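Long-range contact in aminotransferase class-III (Ochrobactrum anthropi, PDB 5GHG), which probably transfers amino groups between amines and carbonyl compounds as an omega-transaminase, using a pyridoxal phosphate cofactor found here in its aminated PMP form: residues Met358-Gly372 and Arg375-Lys389. The protein carries 1 engineered substitution. Residues are numbered along the deposited sequence; the frame is centred on the assembly and turned at random.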
# COMPACT_ATOMS: atom_id res chain seq x y z
N MET B 358 5.34 -12.93 -31.00
CA MET B 358 6.51 -12.58 -30.20
C MET B 358 7.25 -13.81 -29.70
O MET B 358 8.49 -13.87 -29.74
CB MET B 358 6.10 -11.70 -29.01
CG MET B 358 7.27 -11.25 -28.11
SD MET B 358 6.75 -10.31 -26.62
CE MET B 358 6.21 -11.66 -25.56
N GLN B 359 6.52 -14.82 -29.21
CA GLN B 359 7.17 -16.04 -28.75
C GLN B 359 7.97 -16.69 -29.87
O GLN B 359 9.09 -17.17 -29.65
CB GLN B 359 6.16 -17.03 -28.19
CG GLN B 359 5.36 -16.57 -26.99
CD GLN B 359 6.20 -16.23 -25.78
OE1 GLN B 359 7.29 -16.78 -25.59
NE2 GLN B 359 5.69 -15.33 -24.94
N LYS B 360 7.41 -16.71 -31.08
CA LYS B 360 8.11 -17.31 -32.22
C LYS B 360 9.34 -16.50 -32.60
O LYS B 360 10.43 -17.05 -32.77
CB LYS B 360 7.15 -17.44 -33.41
CG LYS B 360 7.78 -17.96 -34.70
CD LYS B 360 6.81 -17.78 -35.87
CE LYS B 360 7.36 -18.38 -37.17
NZ LYS B 360 7.44 -19.88 -37.11
N ARG B 361 9.19 -15.17 -32.73
CA ARG B 361 10.33 -14.34 -33.08
C ARG B 361 11.45 -14.44 -32.05
O ARG B 361 12.63 -14.56 -32.41
CB ARG B 361 9.90 -12.87 -33.26
CG ARG B 361 9.16 -12.62 -34.58
CD ARG B 361 10.16 -12.65 -35.75
NE ARG B 361 11.30 -11.76 -35.51
CZ ARG B 361 11.34 -10.49 -35.88
NH1 ARG B 361 10.31 -9.98 -36.55
NH2 ARG B 361 12.40 -9.74 -35.61
N LEU B 362 11.11 -14.43 -30.75
CA LEU B 362 12.15 -14.53 -29.74
C LEU B 362 12.88 -15.87 -29.81
O LEU B 362 14.10 -15.93 -29.60
CB LEU B 362 11.58 -14.31 -28.34
CG LEU B 362 11.25 -12.87 -27.93
CD1 LEU B 362 10.49 -12.86 -26.61
CD2 LEU B 362 12.50 -12.00 -27.82
N ARG B 363 12.16 -16.94 -30.09
CA ARG B 363 12.81 -18.25 -30.13
C ARG B 363 13.73 -18.41 -31.34
O ARG B 363 14.59 -19.28 -31.33
CB ARG B 363 11.75 -19.35 -30.07
CG ARG B 363 11.30 -19.57 -28.60
CD ARG B 363 10.09 -20.45 -28.49
NE ARG B 363 9.70 -20.65 -27.09
CZ ARG B 363 9.09 -19.74 -26.35
NH1 ARG B 363 8.82 -18.55 -26.89
NH2 ARG B 363 8.74 -20.00 -25.10
N GLU B 364 13.58 -17.57 -32.36
CA GLU B 364 14.54 -17.58 -33.46
C GLU B 364 15.93 -17.16 -33.01
O GLU B 364 16.89 -17.38 -33.75
CB GLU B 364 14.05 -16.66 -34.59
CG GLU B 364 12.76 -17.13 -35.23
CD GLU B 364 12.14 -16.11 -36.17
OE1 GLU B 364 12.70 -15.01 -36.35
OE2 GLU B 364 11.06 -16.40 -36.75
N LEU B 365 16.07 -16.58 -31.81
CA LEU B 365 17.36 -16.20 -31.28
C LEU B 365 17.97 -17.25 -30.36
O LEU B 365 19.03 -17.01 -29.79
CB LEU B 365 17.25 -14.88 -30.50
CG LEU B 365 16.50 -13.75 -31.19
CD1 LEU B 365 16.54 -12.53 -30.30
CD2 LEU B 365 17.06 -13.46 -32.58
N GLN B 366 17.31 -18.40 -30.20
CA GLN B 366 17.79 -19.42 -29.27
C GLN B 366 19.21 -19.87 -29.57
O GLN B 366 19.95 -20.25 -28.66
CB GLN B 366 16.87 -20.66 -29.32
CG GLN B 366 15.62 -20.47 -28.52
CD GLN B 366 14.66 -21.63 -28.69
OE1 GLN B 366 14.49 -22.16 -29.80
NE2 GLN B 366 14.03 -22.02 -27.59
N ASP B 367 19.60 -19.86 -30.85
CA ASP B 367 20.93 -20.27 -31.24
C ASP B 367 21.97 -19.16 -31.14
O ASP B 367 23.14 -19.39 -31.44
CB ASP B 367 20.90 -20.84 -32.66
CG ASP B 367 20.34 -19.84 -33.68
OD1 ASP B 367 19.74 -18.80 -33.25
OD2 ASP B 367 20.48 -20.09 -34.90
N HIS B 368 21.57 -17.95 -30.74
CA HIS B 368 22.56 -16.90 -30.57
C HIS B 368 23.58 -17.31 -29.51
O HIS B 368 23.22 -17.91 -28.49
CB HIS B 368 21.89 -15.57 -30.15
CG HIS B 368 22.79 -14.38 -30.29
ND1 HIS B 368 23.74 -14.06 -29.35
CD2 HIS B 368 22.91 -13.46 -31.28
CE1 HIS B 368 24.39 -12.98 -29.73
NE2 HIS B 368 23.91 -12.59 -30.90
N PRO B 369 24.87 -16.98 -29.69
CA PRO B 369 25.88 -17.42 -28.72
C PRO B 369 25.68 -16.89 -27.31
O PRO B 369 26.21 -17.48 -26.37
CB PRO B 369 27.20 -16.90 -29.32
CG PRO B 369 26.80 -15.88 -30.33
CD PRO B 369 25.47 -16.31 -30.86
N LEU B 370 24.92 -15.81 -27.13
CA LEU B 370 24.69 -15.24 -25.81
C LEU B 370 23.39 -15.69 -25.15
O LEU B 370 23.11 -15.27 -24.03
CB LEU B 370 24.70 -13.71 -25.90
CG LEU B 370 26.06 -13.06 -26.13
CD1 LEU B 370 25.89 -11.55 -26.16
CD2 LEU B 370 27.03 -13.47 -25.03
N VAL B 371 22.59 -16.51 -25.82
CA VAL B 371 21.25 -16.81 -25.33
C VAL B 371 21.28 -18.22 -24.70
O VAL B 371 21.50 -19.21 -25.40
CB VAL B 371 20.21 -16.70 -26.43
CG1 VAL B 371 18.86 -17.27 -25.96
CG2 VAL B 371 20.04 -15.23 -26.85
N GLY B 372 21.06 -18.29 -23.39
CA GLY B 372 21.00 -19.57 -22.72
C GLY B 372 19.63 -20.21 -22.83
O GLY B 372 19.52 -21.42 -23.03
N ARG B 375 12.20 -18.33 -22.83
CA ARG B 375 11.01 -18.89 -22.20
C ARG B 375 9.89 -17.86 -22.22
O ARG B 375 10.14 -16.65 -22.27
CB ARG B 375 11.31 -19.35 -20.77
CG ARG B 375 11.99 -18.30 -19.91
CD ARG B 375 12.36 -18.86 -18.53
NE ARG B 375 12.95 -17.81 -17.67
CZ ARG B 375 14.25 -17.60 -17.51
NH1 ARG B 375 15.14 -18.35 -18.17
NH2 ARG B 375 14.67 -16.63 -16.73
N GLY B 376 8.65 -18.32 -22.17
CA GLY B 376 7.53 -17.41 -22.20
C GLY B 376 6.25 -18.08 -22.69
O GLY B 376 6.27 -19.14 -23.31
N VAL B 377 5.13 -17.43 -22.39
CA VAL B 377 3.82 -17.82 -22.89
C VAL B 377 3.02 -16.55 -23.14
O VAL B 377 3.23 -15.54 -22.48
CB VAL B 377 3.05 -18.75 -21.92
CG1 VAL B 377 2.83 -18.09 -20.60
CG2 VAL B 377 1.72 -19.18 -22.52
N GLY B 378 2.11 -16.59 -24.10
CA GLY B 378 1.29 -15.43 -24.37
C GLY B 378 2.18 -14.23 -24.66
O GLY B 378 3.11 -14.30 -25.47
N LEU B 379 1.92 -13.10 -23.97
CA LEU B 379 2.65 -11.87 -24.21
C LEU B 379 3.66 -11.58 -23.10
O LEU B 379 3.93 -10.42 -22.78
CB LEU B 379 1.67 -10.70 -24.39
CG LEU B 379 2.09 -9.45 -25.17
CD1 LEU B 379 2.64 -9.79 -26.58
CD2 LEU B 379 0.94 -8.44 -25.25
N ILE B 380 4.25 -12.61 -22.51
CA ILE B 380 5.32 -12.41 -21.53
C ILE B 380 6.45 -13.37 -21.84
O ILE B 380 6.21 -14.54 -22.15
CB ILE B 380 4.82 -12.57 -20.08
CG1 ILE B 380 5.89 -12.09 -19.10
CG2 ILE B 380 4.44 -14.02 -19.80
CD1 ILE B 380 5.41 -11.94 -17.68
N ALA B 381 7.68 -12.88 -21.79
CA ALA B 381 8.82 -13.70 -22.16
C ALA B 381 10.06 -13.25 -21.43
O ALA B 381 10.18 -12.10 -21.03
CB ALA B 381 9.06 -13.69 -23.68
N GLY B 382 10.99 -14.18 -21.27
CA GLY B 382 12.30 -13.87 -20.74
C GLY B 382 13.37 -14.49 -21.61
O GLY B 382 13.20 -15.59 -22.13
N VAL B 383 14.46 -13.77 -21.77
CA VAL B 383 15.62 -14.22 -22.54
C VAL B 383 16.80 -14.22 -21.60
O VAL B 383 17.28 -13.15 -21.20
CB VAL B 383 15.87 -13.33 -23.78
CG1 VAL B 383 17.10 -13.80 -24.54
CG2 VAL B 383 14.66 -13.33 -24.71
N GLU B 384 17.25 -15.41 -21.19
CA GLU B 384 18.34 -15.51 -20.22
C GLU B 384 19.67 -15.60 -20.94
O GLU B 384 19.86 -16.46 -21.81
CB GLU B 384 18.15 -16.70 -19.28
CG GLU B 384 19.21 -16.74 -18.19
CD GLU B 384 18.86 -17.64 -17.01
OE1 GLU B 384 17.69 -18.07 -16.92
OE2 GLU B 384 19.75 -17.92 -16.18
N LEU B 385 20.59 -14.71 -20.58
CA LEU B 385 21.86 -14.56 -21.26
C LEU B 385 22.98 -15.28 -20.51
O LEU B 385 23.00 -15.29 -19.27
CB LEU B 385 22.21 -13.08 -21.40
CG LEU B 385 21.16 -12.22 -22.10
CD1 LEU B 385 21.62 -10.78 -22.18
CD2 LEU B 385 20.82 -12.77 -23.49
N VAL B 386 23.91 -15.85 -21.27
CA VAL B 386 25.08 -16.55 -20.74
C VAL B 386 26.23 -16.31 -21.72
O VAL B 386 26.01 -15.97 -22.88
CB VAL B 386 24.82 -18.07 -20.58
CG1 VAL B 386 23.69 -18.34 -19.60
CG2 VAL B 386 24.49 -18.68 -21.92
N THR B 387 27.46 -16.49 -21.25
CA THR B 387 28.59 -16.56 -22.17
C THR B 387 29.13 -17.96 -22.39
O THR B 387 29.85 -18.19 -23.36
CB THR B 387 29.75 -15.65 -21.71
OG1 THR B 387 30.09 -15.95 -20.35
CG2 THR B 387 29.35 -14.19 -21.82
N ASP B 388 28.78 -18.90 -21.52
CA ASP B 388 29.18 -20.31 -21.67
C ASP B 388 27.90 -21.13 -21.58
O ASP B 388 27.36 -21.32 -20.48
CB ASP B 388 30.21 -20.69 -20.60
CG ASP B 388 30.69 -22.15 -20.73
OD1 ASP B 388 29.95 -23.01 -21.26
OD2 ASP B 388 31.81 -22.41 -20.26
N LYS B 389 27.41 -21.59 -22.72
CA LYS B 389 26.11 -22.22 -22.78
C LYS B 389 26.07 -23.56 -22.06
O LYS B 389 25.01 -23.96 -21.55
CB LYS B 389 25.64 -22.40 -24.22
CG LYS B 389 25.15 -21.14 -24.89
CD LYS B 389 24.31 -21.51 -26.11
CE LYS B 389 23.97 -20.27 -26.94
NZ LYS B 389 22.81 -20.56 -27.81
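R363 of helix 347-363 extends to G376, on the first strand of the hairpin 371-377/380-385, where NH2 gives a bent bond to the carbonyl O (3.2 Å). Its other terminal nitrogen, NH1, binds OE1 of Q359 on an in-plane lone pair and so fixes the rotation of that amide. With OE1 held there, NE2 faces the type II' turn: it donates almost straight to G378 O (2.8 Å, 174°) and less straight to I380 O (2.9 Å), both near the amide plane, from above the carbonyl planes. M358 crosses L379 at about a right angle; a bend at chi3 (78°) lays its CE against the L379 carbonyl carbon. A381 CB meets L362 CD1 at a tight 3.4 Å, and V383 sends CG2 to L362 and CG1 to V371, both packed against helix 433-455. V371 and L385 form an antiparallel non-hydrogen-bonded pair, flanked by G372 N to E384 O (2.7 Å) and V386 N to L370 O. Last, the extended K389 chain brings NZ to H368 O (2.8 Å) and V371 O (3.1 Å), both weak hydrogen bonds. Apolar contacts thus seat the helix on the edge hairpin of the mixed sheet holding 414-419 and 422-425, consistent with the small domain of fold-type I aminotransferases, while Q359 meets turn carbonyls, R363 a carbonyl of the strand before, and K389 carbonyls where the chain enters the hairpin, which its charge would probably polarise.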